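Local coordinates for protein alpha-glucosidase (Bacteroides thetaiotaomicron, PDB 5XFM) that probably hydrolyses beta-L-arabinopyranosides and alpha-galactosides, as a calcium-containing bifunctional member of glycoside hydrolase family 97, at residues G72-K77 and E98-L103; L26-F31 and V113-S118. The protein carries 1 engineered substitution. All blocks are in the same frame, centred on the assembly; numbering follows the deposited sequence.

Interaction 1: residues G72-K77 and E98-L103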
loop_
_atom_site.group_PDB
_atom_site.type_symbol
_atom_site.label_atom_id
_atom_site.label_comp_id
_atom_site.label_asym_id
_atom_site.label_seq_id
_atom_site.Cartn_x
_atom_site.Cartn_y
_atom_site.Cartn_z
ATOM N N GLY A 72 -13.663 -33.470 6.804
ATOM C CA GLY A 72 -14.066 -33.516 5.415
ATOM C C GLY A 72 -13.623 -32.280 4.668
ATOM O O GLY A 72 -13.210 -31.297 5.277
ATOM N N HIS A 73 -13.734 -32.313 3.346
ATOM C CA HIS A 73 -13.354 -31.165 2.541
ATOM C C HIS A 73 -14.162 -31.059 1.254
ATOM O O HIS A 73 -14.767 -32.027 0.799
ATOM C CB HIS A 73 -11.856 -31.211 2.234
ATOM C CG HIS A 73 -11.456 -32.321 1.312
ATOM N ND1 HIS A 73 -11.387 -32.166 -0.057
ATOM C CD2 HIS A 73 -11.097 -33.602 1.565
ATOM C CE1 HIS A 73 -11.002 -33.305 -0.606
ATOM N NE2 HIS A 73 -10.820 -34.192 0.356
ATOM N N SER A 74 -14.165 -29.864 0.678
ATOM C CA SER A 74 -14.873 -29.609 -0.567
ATOM C C SER A 74 -14.030 -28.748 -1.495
ATOM O O SER A 74 -13.143 -28.039 -1.057
ATOM C CB SER A 74 -16.222 -28.946 -0.289
ATOM O OG SER A 74 -16.049 -27.642 0.230
ATOM N N VAL A 75 -14.298 -28.832 -2.788
ATOM C CA VAL A 75 -13.555 -28.064 -3.778
ATOM C C VAL A 75 -14.484 -27.306 -4.734
ATOM O O VAL A 75 -15.564 -27.785 -5.071
ATOM C CB VAL A 75 -12.610 -28.983 -4.589
ATOM C CG1 VAL A 75 -13.409 -30.049 -5.336
ATOM C CG2 VAL A 75 -11.743 -28.167 -5.549
ATOM N N ASP A 76 -14.096 -26.095 -5.118
ATOM C CA ASP A 76 -14.877 -25.362 -6.101
ATOM C C ASP A 76 -14.000 -24.557 -7.044
ATOM O O ASP A 76 -12.836 -24.311 -6.765
ATOM C CB ASP A 76 -15.871 -24.431 -5.399
ATOM C CG ASP A 76 -17.013 -24.002 -6.305
ATOM O OD1 ASP A 76 -17.055 -24.460 -7.469
ATOM O OD2 ASP A 76 -17.865 -23.205 -5.857
ATOM N N LYS A 77 -14.567 -24.172 -8.180
ATOM C CA LYS A 77 -13.843 -23.392 -9.168
ATOM C C LYS A 77 -14.415 -21.984 -9.167
ATOM O O LYS A 77 -15.622 -21.795 -9.296
ATOM C CB LYS A 77 -13.945 -24.039 -10.551
ATOM C CG LYS A 77 -12.967 -25.187 -10.769
ATOM C CD LYS A 77 -12.893 -25.588 -12.234
ATOM C CE LYS A 77 -14.215 -26.218 -12.676
ATOM N NZ LYS A 77 -14.435 -26.172 -14.149
ATOM N N GLU A 98 -10.690 -23.347 -5.147
ATOM C CA GLU A 98 -11.006 -23.175 -3.738
ATOM C C GLU A 98 -11.111 -24.497 -2.989
ATOM O O GLU A 98 -11.887 -25.381 -3.360
ATOM C CB GLU A 98 -12.314 -22.404 -3.582
ATOM C CG GLU A 98 -12.651 -22.067 -2.146
ATOM C CD GLU A 98 -14.044 -21.482 -2.005
ATOM O OE1 GLU A 98 -14.150 -20.265 -1.751
ATOM O OE2 GLU A 98 -15.028 -22.238 -2.164
ATOM N N LEU A 99 -10.308 -24.626 -1.942
ATOM C CA LEU A 99 -10.348 -25.780 -1.056
ATOM C C LEU A 99 -10.954 -25.398 0.286
ATOM O O LEU A 99 -10.440 -24.525 0.968
ATOM C CB LEU A 99 -8.946 -26.346 -0.845
ATOM C CG LEU A 99 -8.848 -27.448 0.211
ATOM C CD1 LEU A 99 -9.672 -28.663 -0.209
ATOM C CD2 LEU A 99 -7.399 -27.826 0.471
ATOM N N THR A 100 -12.047 -26.046 0.667
ATOM C CA THR A 100 -12.634 -25.827 1.979
ATOM C C THR A 100 -12.360 -27.022 2.874
ATOM O O THR A 100 -12.746 -28.143 2.565
ATOM C CB THR A 100 -14.157 -25.575 1.912
ATOM O OG1 THR A 100 -14.429 -24.459 1.052
ATOM C CG2 THR A 100 -14.700 -25.274 3.306
ATOM N N CYS A 101 -11.657 -26.774 3.968
ATOM C CA CYS A 101 -11.320 -27.806 4.937
ATOM C C CYS A 101 -12.148 -27.667 6.212
ATOM O O CYS A 101 -12.249 -26.580 6.790
ATOM C CB CYS A 101 -9.827 -27.751 5.267
ATOM S SG CYS A 101 -8.768 -28.100 3.842
ATOM N N HIS A 102 -12.737 -28.777 6.642
ATOM C CA HIS A 102 -13.515 -28.802 7.871
ATOM C C HIS A 102 -12.740 -29.483 8.982
ATOM O O HIS A 102 -12.476 -30.685 8.924
ATOM C CB HIS A 102 -14.864 -29.492 7.648
ATOM C CG HIS A 102 -15.754 -28.776 6.679
ATOM N ND1 HIS A 102 -15.699 -28.987 5.318
ATOM C CD2 HIS A 102 -16.725 -27.855 6.878
ATOM C CE1 HIS A 102 -16.595 -28.220 4.720
ATOM N NE2 HIS A 102 -17.233 -27.526 5.645
ATOM N N LEU A 103 -12.372 -28.698 9.990
ATOM C CA LEU A 103 -11.540 -29.170 11.087
ATOM C C LEU A 103 -12.329 -29.295 12.380
ATOM O O LEU A 103 -13.316 -28.592 12.595
ATOM C CB LEU A 103 -10.353 -28.230 11.321
ATOM C CG LEU A 103 -9.460 -27.878 10.137
ATOM C CD1 LEU A 103 -8.385 -26.895 10.582
ATOM C CD2 LEU A 103 -8.837 -29.130 9.571
#

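Interaction 2: residues L26-F31 and V113-S118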
loop_
_atom_site.group_PDB
_atom_site.type_symbol
_atom_site.label_atom_id
_atom_site.label_comp_id
_atom_site.label_asym_id
_atom_site.label_seq_id
_atom_site.Cartn_x
_atom_site.Cartn_y
_atom_site.Cartn_z
ATOM N N LEU A 26 1.482 -23.577 -9.066
ATOM C CA LEU A 26 1.419 -23.315 -7.644
ATOM C C LEU A 26 0.635 -24.441 -6.978
ATOM O O LEU A 26 -0.488 -24.747 -7.384
ATOM C CB LEU A 26 0.776 -21.948 -7.389
ATOM C CG LEU A 26 0.968 -21.189 -6.071
ATOM C CD1 LEU A 26 0.112 -19.931 -6.093
ATOM C CD2 LEU A 26 0.674 -22.019 -4.829
ATOM N N GLN A 27 1.233 -25.076 -5.975
ATOM C CA GLN A 27 0.553 -26.147 -5.254
ATOM C C GLN A 27 0.618 -25.935 -3.744
ATOM O O GLN A 27 1.653 -25.561 -3.200
ATOM C CB GLN A 27 1.134 -27.514 -5.635
ATOM C CG GLN A 27 0.977 -27.834 -7.119
ATOM C CD GLN A 27 1.397 -29.247 -7.478
ATOM O OE1 GLN A 27 1.517 -30.114 -6.610
ATOM N NE2 GLN A 27 1.598 -29.492 -8.770
ATOM N N LEU A 28 -0.511 -26.152 -3.079
ATOM C CA LEU A 28 -0.605 -26.016 -1.632
ATOM C C LEU A 28 -1.063 -27.342 -1.033
ATOM O O LEU A 28 -2.058 -27.915 -1.475
ATOM C CB LEU A 28 -1.579 -24.888 -1.260
ATOM C CG LEU A 28 -1.773 -24.587 0.230
ATOM C CD1 LEU A 28 -1.941 -23.101 0.434
ATOM C CD2 LEU A 28 -2.961 -25.326 0.825
ATOM N N ALA A 29 -0.350 -27.820 -0.020
ATOM C CA ALA A 29 -0.688 -29.095 0.600
ATOM C C ALA A 29 -1.070 -28.912 2.060
ATOM O O ALA A 29 -0.484 -28.093 2.763
ATOM C CB ALA A 29 0.467 -30.063 0.472
ATOM N N VAL A 30 -2.040 -29.696 2.518
ATOM C CA VAL A 30 -2.541 -29.553 3.878
ATOM C C VAL A 30 -2.249 -30.778 4.736
ATOM O O VAL A 30 -2.483 -31.915 4.325
ATOM C CB VAL A 30 -4.069 -29.277 3.878
ATOM C CG1 VAL A 30 -4.584 -29.076 5.289
ATOM C CG2 VAL A 30 -4.384 -28.056 3.033
ATOM N N PHE A 31 -1.725 -30.525 5.932
ATOM C CA PHE A 31 -1.352 -31.570 6.871
ATOM C C PHE A 31 -2.069 -31.359 8.196
ATOM O O PHE A 31 -1.660 -30.523 9.002
ATOM C CB PHE A 31 0.163 -31.586 7.117
ATOM C CG PHE A 31 0.999 -31.663 5.867
ATOM C CD1 PHE A 31 1.298 -30.523 5.138
ATOM C CD2 PHE A 31 1.526 -32.878 5.450
ATOM C CE1 PHE A 31 2.086 -30.599 3.995
ATOM C CE2 PHE A 31 2.315 -32.963 4.312
ATOM C CZ PHE A 31 2.595 -31.822 3.584
ATOM N N VAL A 113 -11.274 -23.877 7.321
ATOM C CA VAL A 113 -10.170 -23.164 6.666
ATOM C C VAL A 113 -10.377 -23.174 5.156
ATOM O O VAL A 113 -10.563 -24.226 4.560
ATOM C CB VAL A 113 -8.784 -23.783 6.992
ATOM C CG1 VAL A 113 -7.656 -22.891 6.478
ATOM C CG2 VAL A 113 -8.630 -24.016 8.477
ATOM N N ILE A 114 -10.351 -21.998 4.540
ATOM C CA ILE A 114 -10.604 -21.869 3.108
ATOM C C ILE A 114 -9.390 -21.333 2.376
ATOM O O ILE A 114 -8.873 -20.268 2.727
ATOM C CB ILE A 114 -11.797 -20.930 2.811
ATOM C CG1 ILE A 114 -13.090 -21.500 3.387
ATOM C CG2 ILE A 114 -11.956 -20.732 1.309
ATOM C CD1 ILE A 114 -13.333 -21.144 4.816
ATOM N N PHE A 115 -8.971 -22.063 1.346
ATOM C CA PHE A 115 -7.869 -21.670 0.470
ATOM C C PHE A 115 -8.369 -21.311 -0.923
ATOM O O PHE A 115 -9.097 -22.078 -1.537
ATOM C CB PHE A 115 -6.840 -22.801 0.345
ATOM C CG PHE A 115 -6.279 -23.276 1.658
ATOM C CD1 PHE A 115 -6.932 -24.248 2.398
ATOM C CD2 PHE A 115 -5.085 -22.757 2.143
ATOM C CE1 PHE A 115 -6.408 -24.696 3.599
ATOM C CE2 PHE A 115 -4.554 -23.197 3.348
ATOM C CZ PHE A 115 -5.215 -24.168 4.077
ATOM N N ARG A 116 -8.010 -20.130 -1.409
ATOM C CA ARG A 116 -8.261 -19.765 -2.799
ATOM C C ARG A 116 -6.936 -19.588 -3.513
ATOM O O ARG A 116 -6.152 -18.700 -3.182
ATOM C CB ARG A 116 -9.104 -18.496 -2.886
ATOM C CG ARG A 116 -10.526 -18.694 -2.401
ATOM C CD ARG A 116 -11.297 -17.389 -2.332
ATOM N NE ARG A 116 -12.653 -17.621 -1.846
ATOM C CZ ARG A 116 -13.520 -16.657 -1.556
ATOM N NH1 ARG A 116 -13.169 -15.383 -1.683
ATOM N NH2 ARG A 116 -14.733 -16.970 -1.117
ATOM N N VAL A 117 -6.677 -20.451 -4.483
ATOM C CA VAL A 117 -5.400 -20.440 -5.168
ATOM C C VAL A 117 -5.560 -20.067 -6.633
ATOM O O VAL A 117 -6.115 -20.836 -7.418
ATOM C CB VAL A 117 -4.693 -21.803 -5.058
ATOM C CG1 VAL A 117 -3.271 -21.703 -5.584
ATOM C CG2 VAL A 117 -4.685 -22.274 -3.613
ATOM N N SER A 118 -5.086 -18.878 -6.993
ATOM C CA SER A 118 -4.992 -18.486 -8.394
ATOM C C SER A 118 -3.604 -18.891 -8.892
ATOM O O SER A 118 -2.878 -19.591 -8.179
ATOM C CB SER A 118 -5.250 -16.987 -8.573
ATOM O OG SER A 118 -4.325 -16.198 -7.845
#

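Interaction 1: residues G72-K77 and E98-L103
With CG anti to its carbonyl carbon and beside its backbone N (chi1 -64°), His102 has its ring turned by chi2 of 87° so that Gly72 O lies in the ring plane, at the edge. That oxygen takes a backbone bond from His102 N at 2.9 Å and a weak second one from His102 ND1 at 3.4 Å. Ser74 OG, set between its own N and carbonyl carbon (chi1 67°), rests against Thr100 CB at 3.3 Å; the two hydroxyls stay 3.7 Å apart from OG to OG1. Ser74 and Thr100 form a hydrogen-bonded antiparallel pair, as do Asp76 and Glu98, while His73 with Cys101 and Val75 with Leu99 are non-hydrogen-bonded pairs. This is the hairpin of strands 69-83 and 91-104 at the margin of the antiparallel N-terminal-domain sheet, strand 69-83 being outermost within the chain. One face carries Ser74, Asp76, Glu98, Thr100 and His102. There Glu98 OE2 reaches Asp76 CB, with the like-charged Asp76 OD2 4.8 Å away; the salt bridge from Glu98 OE1 to Arg116 probably eases that repulsion. On the other face Leu99 CD1 meets His73 ND1 at 3.9 Å, the two side chains crossing obliquely, and Leu99 also packs on Val17 and Val19 of strand 17-20.

Interaction 2: residues L26-F31 and V113-S118
The Phe115 ring takes Leu28 CD2 over one face, 3.5 Å above the plane and displaced from the centre toward the rim. This is a CH-pi contact, with CD2 3.8 Å from the ring centroid and 21° off the ring normal. Leu28 CD1 touches the ring at CD2 and CE2, while Val30 CG2 meets Phe115 CE1 obliquely, 4.0 Å away, and reaches CZ as well. The side chains of Leu28 and Phe115 cross at about a right angle. Leu28 CG stands anti to its backbone N (chi1 -179°), and both of its methyls, CD1 and CD2, come to 3.6 Å from Phe115 CD2. Further along, Leu26 CD1 packs on Val117 CG1 at 3.9 Å and also lies near the carbonyl oxygen of Ser118. The strand axes run nearly antiparallel but 9.0 Å apart. The contact therefore joins two layers of a beta-sandwich: strand 26-31 in one sheet faces strand 110-117 in the other, consistent with the galactose mutarotase-like fold of family 97 N-terminal domains. Val122 of strand 121-128 also touches Leu26 and Leu28, and Leu99 of strand 91-104 touches Val30. An alanine in place of Phe115 would probably leave Leu28 and Val30 without their aromatic partner and open a gap between the layers. Because the side chains that carry the contact are all apolar and buried, the two sheets are held at this point by dispersion and the hydrophobic effect, with no hydrogen bond between the two strands to fix their register.

Overall arrangement
Following the chain from the N terminus, strand 26-31 comes first and lays down one half of interaction 2. The chain then passes through strands 39-44 and 47-59 before strand 69-83 enters the second sheet. Interaction 1 closes a short hairpin loop when strand 91-104 returns beside it, and strand 110-117 follows at once to close the much longer loop of interaction 2, so interaction 1 nests inside it. The two meet where strands 91-104 and 110-117 are sheet neighbours: Cys101 N to Val113 O and Leu99 N to Phe115 O, both 2.8 Å, are probable hydrogen bonds. Interaction 1 thus works within a sheet, and interaction 2 between sheets.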